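Local coordinates for EscD/YscD/HrpQ family type III secretion system inner membrane ring protein (Pseudomonas aeruginosa, PDB 6UID) that forms part of the inner-membrane ring of the type III secretion basal body and, through this cytoplasmic domain, probably connects it to the sorting platform, at residues Gly79-Gly91 and Trp95-Pro109. Residues are numbered along the deposited sequence; the frame is centred on the assembly and turned at random.
Unlike the reference sequence in segment 95-109: Thr96 (reference Ala).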
loop_
_atom_site.group_PDB
_atom_site.type_symbol
_atom_site.label_atom_id
_atom_site.label_comp_id
_atom_site.label_asym_id
_atom_site.label_seq_id
_atom_site.Cartn_x
_atom_site.Cartn_y
_atom_site.Cartn_z
ATOM N N GLY A 79 11.399 -2.350 -6.836
ATOM C CA GLY A 79 12.345 -3.269 -6.261
ATOM C C GLY A 79 12.561 -3.070 -4.783
ATOM O O GLY A 79 13.227 -3.894 -4.151
ATOM N N ALA A 80 12.017 -1.998 -4.219
ATOM C CA ALA A 80 12.227 -1.717 -2.805
ATOM C C ALA A 80 11.581 -2.782 -1.927
ATOM O O ALA A 80 10.503 -3.295 -2.225
ATOM C CB ALA A 80 11.600 -0.369 -2.460
ATOM N N ILE A 81 12.264 -3.129 -0.848
ATOM C CA ILE A 81 11.696 -3.952 0.212
ATOM C C ILE A 81 10.983 -3.017 1.177
ATOM O O ILE A 81 11.582 -2.061 1.685
ATOM C CB ILE A 81 12.778 -4.769 0.931
ATOM C CG1 ILE A 81 13.400 -5.820 -0.007
ATOM C CG2 ILE A 81 12.216 -5.422 2.195
ATOM C CD1 ILE A 81 12.470 -6.896 -0.481
ATOM N N LEU A 82 9.711 -3.277 1.402
ATOM C CA LEU A 82 8.881 -2.436 2.251
ATOM C C LEU A 82 8.943 -2.924 3.693
ATOM O O LEU A 82 9.246 -4.092 3.959
ATOM C CB LEU A 82 7.461 -2.428 1.721
ATOM C CG LEU A 82 7.301 -1.864 0.309
ATOM C CD1 LEU A 82 5.822 -1.947 -0.089
ATOM C CD2 LEU A 82 7.841 -0.451 0.178
ATOM N N GLN A 83 8.712 -2.000 4.629
ATOM C CA GLN A 83 8.850 -2.274 6.054
ATOM C C GLN A 83 7.505 -2.566 6.712
ATOM O O GLN A 83 6.545 -1.800 6.575
ATOM C CB GLN A 83 9.562 -1.129 6.772
ATOM C CG GLN A 83 11.099 -1.186 6.575
ATOM C CD GLN A 83 11.711 -2.565 6.882
ATOM O OE1 GLN A 83 12.435 -3.132 6.059
ATOM N NE2 GLN A 83 11.418 -3.101 8.065
ATOM N N ALA A 84 7.458 -3.657 7.470
ATOM C CA ALA A 84 6.244 -4.000 8.190
ATOM C C ALA A 84 5.855 -2.879 9.149
ATOM O O ALA A 84 6.694 -2.284 9.838
ATOM C CB ALA A 84 6.453 -5.304 8.962
ATOM N N LEU A 85 4.556 -2.589 9.152
ATOM C CA LEU A 85 3.889 -1.628 10.021
ATOM C C LEU A 85 4.223 -0.184 9.690
ATOM O O LEU A 85 3.717 0.714 10.356
ATOM C CB LEU A 85 4.062 -1.925 11.515
ATOM C CG LEU A 85 3.414 -3.239 11.937
ATOM C CD1 LEU A 85 3.565 -3.398 13.432
ATOM C CD2 LEU A 85 1.946 -3.330 11.586
ATOM N N ALA A 86 5.019 0.075 8.661
ATOM C CA ALA A 86 5.144 1.435 8.169
ATOM C C ALA A 86 3.906 1.800 7.351
ATOM O O ALA A 86 3.220 0.931 6.803
ATOM C CB ALA A 86 6.402 1.566 7.316
ATOM N N GLY A 87 3.586 3.091 7.290
ATOM C CA GLY A 87 2.425 3.522 6.518
ATOM C C GLY A 87 2.683 3.577 5.029
ATOM O O GLY A 87 3.502 4.379 4.564
ATOM N N GLN A 88 2.019 2.724 4.259
ATOM C CA GLN A 88 2.197 2.651 2.818
ATOM C C GLN A 88 1.048 3.395 2.141
ATOM O O GLN A 88 -0.123 3.216 2.502
ATOM C CB GLN A 88 2.192 1.183 2.353
ATOM C CG GLN A 88 3.071 0.248 3.137
ATOM C CD GLN A 88 4.569 0.533 3.032
ATOM O OE1 GLN A 88 5.030 1.218 2.112
ATOM N NE2 GLN A 88 5.335 -0.029 3.945
ATOM N N THR A 89 1.365 4.197 1.132
ATOM C CA THR A 89 0.339 4.863 0.338
ATOM C C THR A 89 0.672 4.736 -1.136
ATOM O O THR A 89 1.829 4.579 -1.518
ATOM C CB THR A 89 0.140 6.345 0.681
ATOM O OG1 THR A 89 1.366 7.057 0.432
ATOM C CG2 THR A 89 -0.249 6.510 2.115
ATOM N N CYS A 90 -0.379 4.778 -1.964
ATOM C CA CYS A 90 -0.225 4.822 -3.414
ATOM C C CYS A 90 -1.472 5.567 -3.902
ATOM O O CYS A 90 -2.540 4.969 -4.052
ATOM C CB CYS A 90 -0.107 3.428 -3.994
ATOM S SG CYS A 90 0.465 3.428 -5.699
ATOM N N GLY A 91 -1.372 6.893 -3.957
ATOM C CA GLY A 91 -2.545 7.699 -4.231
ATOM C C GLY A 91 -3.616 7.478 -3.175
ATOM O O GLY A 91 -3.348 7.570 -1.972
ATOM N N TRP A 95 -2.325 1.525 3.259
ATOM C CA TRP A 95 -2.262 0.148 3.725
ATOM C C TRP A 95 -1.024 -0.060 4.576
ATOM O O TRP A 95 -0.099 0.760 4.581
ATOM C CB TRP A 95 -2.247 -0.828 2.538
ATOM C CG TRP A 95 -1.055 -0.722 1.611
ATOM C CD1 TRP A 95 -0.850 0.218 0.642
ATOM C CD2 TRP A 95 0.053 -1.613 1.542
ATOM N NE1 TRP A 95 0.320 -0.040 -0.017
ATOM C CE2 TRP A 95 0.893 -1.163 0.509
ATOM C CE3 TRP A 95 0.420 -2.759 2.254
ATOM C CZ2 TRP A 95 2.081 -1.816 0.176
ATOM C CZ3 TRP A 95 1.588 -3.419 1.917
ATOM C CH2 TRP A 95 2.430 -2.930 0.902
ATOM N N THR A 96 -1.002 -1.170 5.307
ATOM C CA THR A 96 0.207 -1.629 5.957
ATOM C C THR A 96 0.197 -3.147 5.974
ATOM O O THR A 96 -0.819 -3.786 5.673
ATOM C CB THR A 96 0.335 -1.077 7.371
ATOM O OG1 THR A 96 1.704 -1.232 7.787
ATOM C CG2 THR A 96 -0.610 -1.803 8.298
ATOM N N PHE A 97 1.319 -3.738 6.338
ATOM C CA PHE A 97 1.405 -5.183 6.433
ATOM C C PHE A 97 2.215 -5.558 7.656
ATOM O O PHE A 97 3.012 -4.754 8.162
ATOM C CB PHE A 97 1.992 -5.814 5.150
ATOM C CG PHE A 97 3.487 -5.656 5.015
ATOM C CD1 PHE A 97 4.006 -4.484 4.523
ATOM C CD2 PHE A 97 4.334 -6.679 5.388
ATOM C CE1 PHE A 97 5.409 -4.337 4.413
ATOM C CE2 PHE A 97 5.704 -6.536 5.295
ATOM C CZ PHE A 97 6.226 -5.372 4.795
ATOM N N CYS A 98 2.061 -6.792 8.107
ATOM C CA CYS A 98 2.904 -7.317 9.171
ATOM C C CYS A 98 2.842 -8.828 9.236
ATOM O O CYS A 98 2.092 -9.485 8.506
ATOM C CB CYS A 98 2.566 -6.701 10.531
ATOM S SG CYS A 98 0.967 -7.168 11.204
ATOM N N ASP A 99 3.676 -9.385 10.107
ATOM C CA ASP A 99 3.732 -10.822 10.296
ATOM C C ASP A 99 2.457 -11.313 10.971
ATOM O O ASP A 99 1.818 -10.565 11.727
ATOM C CB ASP A 99 4.952 -11.163 11.156
ATOM C CG ASP A 99 4.931 -12.581 11.683
ATOM O OD1 ASP A 99 5.464 -13.478 11.000
ATOM O OD2 ASP A 99 4.390 -12.794 12.784
ATOM N N PRO A 100 2.045 -12.557 10.742
ATOM C CA PRO A 100 0.797 -13.036 11.344
ATOM C C PRO A 100 0.778 -13.021 12.863
ATOM O O PRO A 100 -0.311 -12.971 13.443
ATOM C CB PRO A 100 0.656 -14.460 10.782
ATOM C CG PRO A 100 1.396 -14.422 9.506
ATOM C CD PRO A 100 2.570 -13.510 9.742
ATOM N N GLN A 101 1.927 -13.041 13.528
ATOM C CA GLN A 101 1.954 -13.048 14.984
ATOM C C GLN A 101 1.918 -11.652 15.598
ATOM O O GLN A 101 2.015 -11.535 16.824
ATOM C CB GLN A 101 3.185 -13.815 15.485
ATOM C CG GLN A 101 3.203 -15.287 15.080
ATOM N N ARG A 102 1.776 -10.593 14.800
ATOM C CA ARG A 102 1.707 -9.233 15.311
ATOM C C ARG A 102 0.367 -8.592 14.983
ATOM O O ARG A 102 -0.341 -9.020 14.067
ATOM C CB ARG A 102 2.835 -8.354 14.739
ATOM C CG ARG A 102 4.216 -8.656 15.315
ATOM N N SER A 103 0.022 -7.549 15.737
ATOM C CA SER A 103 -1.242 -6.841 15.598
ATOM C C SER A 103 -1.071 -5.571 14.771
ATOM O O SER A 103 -0.017 -4.930 14.793
ATOM C CB SER A 103 -1.808 -6.437 16.965
ATOM O OG SER A 103 -2.153 -7.571 17.735
ATOM N N PHE A 104 -2.130 -5.209 14.036
ATOM C CA PHE A 104 -2.161 -3.944 13.322
ATOM C C PHE A 104 -2.572 -2.815 14.263
ATOM O O PHE A 104 -3.424 -3.006 15.135
ATOM C CB PHE A 104 -3.191 -3.983 12.195
ATOM C CG PHE A 104 -2.814 -4.857 11.055
ATOM C CD1 PHE A 104 -1.797 -4.472 10.203
ATOM C CD2 PHE A 104 -3.503 -6.020 10.793
ATOM C CE1 PHE A 104 -1.442 -5.244 9.137
ATOM C CE2 PHE A 104 -3.142 -6.806 9.699
ATOM C CZ PHE A 104 -2.090 -6.384 8.890
ATOM N N PRO A 105 -2.039 -1.612 14.053
ATOM C CA PRO A 105 -2.577 -0.443 14.754
ATOM C C PRO A 105 -3.974 -0.120 14.256
ATOM O O PRO A 105 -4.298 -0.314 13.079
ATOM C CB PRO A 105 -1.587 0.672 14.388
ATOM C CG PRO A 105 -0.999 0.257 13.080
ATOM C CD PRO A 105 -0.973 -1.261 13.096
ATOM N N GLU A 106 -4.817 0.369 15.169
ATOM C CA GLU A 106 -6.167 0.759 14.785
ATOM C C GLU A 106 -6.142 1.936 13.821
ATOM O O GLU A 106 -6.969 2.014 12.904
ATOM C CB GLU A 106 -6.996 1.104 16.028
ATOM N N ARG A 107 -5.195 2.850 13.996
ATOM C CA ARG A 107 -5.092 4.019 13.142
ATOM C C ARG A 107 -3.912 3.864 12.195
ATOM O O ARG A 107 -2.871 3.310 12.558
ATOM C CB ARG A 107 -4.923 5.290 13.976
ATOM C CG ARG A 107 -6.180 5.668 14.752
ATOM C CD ARG A 107 -5.976 6.948 15.540
ATOM N N PHE A 108 -4.085 4.387 10.990
ATOM C CA PHE A 108 -3.004 4.370 10.019
ATOM C C PHE A 108 -1.778 5.076 10.596
ATOM O O PHE A 108 -1.909 6.126 11.231
ATOM C CB PHE A 108 -3.449 5.101 8.762
ATOM C CG PHE A 108 -2.451 5.037 7.658
ATOM C CD1 PHE A 108 -2.226 3.854 6.980
ATOM C CD2 PHE A 108 -1.743 6.160 7.299
ATOM C CE1 PHE A 108 -1.301 3.798 5.965
ATOM C CE2 PHE A 108 -0.840 6.109 6.282
ATOM C CZ PHE A 108 -0.610 4.924 5.621
ATOM N N PRO A 109 -0.576 4.541 10.393
ATOM C CA PRO A 109 0.618 5.178 10.958
ATOM C C PRO A 109 0.806 6.614 10.476
ATOM O O PRO A 109 0.849 6.890 9.278
ATOM C CB PRO A 109 1.755 4.265 10.480
ATOM C CG PRO A 109 1.128 2.943 10.312
ATOM C CD PRO A 109 -0.297 3.182 9.890
HETATM O O HOH W 1 3.724 -1.786 6.102
HETATM O O HOH W 2 2.178 1.612 -1.629
#
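Gln88 and Trp95 face each other as an antiparallel hydrogen-bonded pair in the beta hairpin of strands 88-90 and 93-98, the last two strands of this FHA-like domain. Gln88 N donates to Trp95 O at 2.9 Å, and Trp95 N returns a bond to Gln88 O.

The CB of Gln88 sits over one face of the Trp95 indole, 3.3 Å from the centroid of the five-membered ring, a close CH-pi contact. The indole is brought beneath it by a first torsion that sets Trp95 CG between its own backbone N and carbonyl carbon (chi1 63°). Next, Gln88 CG lies beside Trp95 O and CE2. The chain then bends at chi2 (-65°) and carries the amide off the indole, the two planes 38° apart. There NE2 donates to Gln71 OE1 on strand 69-71 and to water 1, and it also comes near the edge of the Phe97 ring. Water 1 in turn donates to Gln83 O and Thr96 OG1, so one water ties Gln83 to Thr96 of the strand.

Beyond the hairpin pair, the type II turn from Gln83 to Ala86 folds back on Phe97 and Cys98. Ala84 CA rides over the Phe97 face, 3.9 Å from its centroid, while Leu82 CD1 packs against Trp95 CH2. Leu85 N donates to Phe97 O at 2.8 Å, and the Leu85 side chain lays CD2 against Cys98 CB and Pro105 CD.

The chain after the strand comes back against residues 85-88. Pro109 CG touches Leu85 O, and the Phe108 ring, edge-to-face with Tyr10, brings CZ to 3.5 Å from Gly87 CA, with Gln88 O at the edge of the same ring, near its plane.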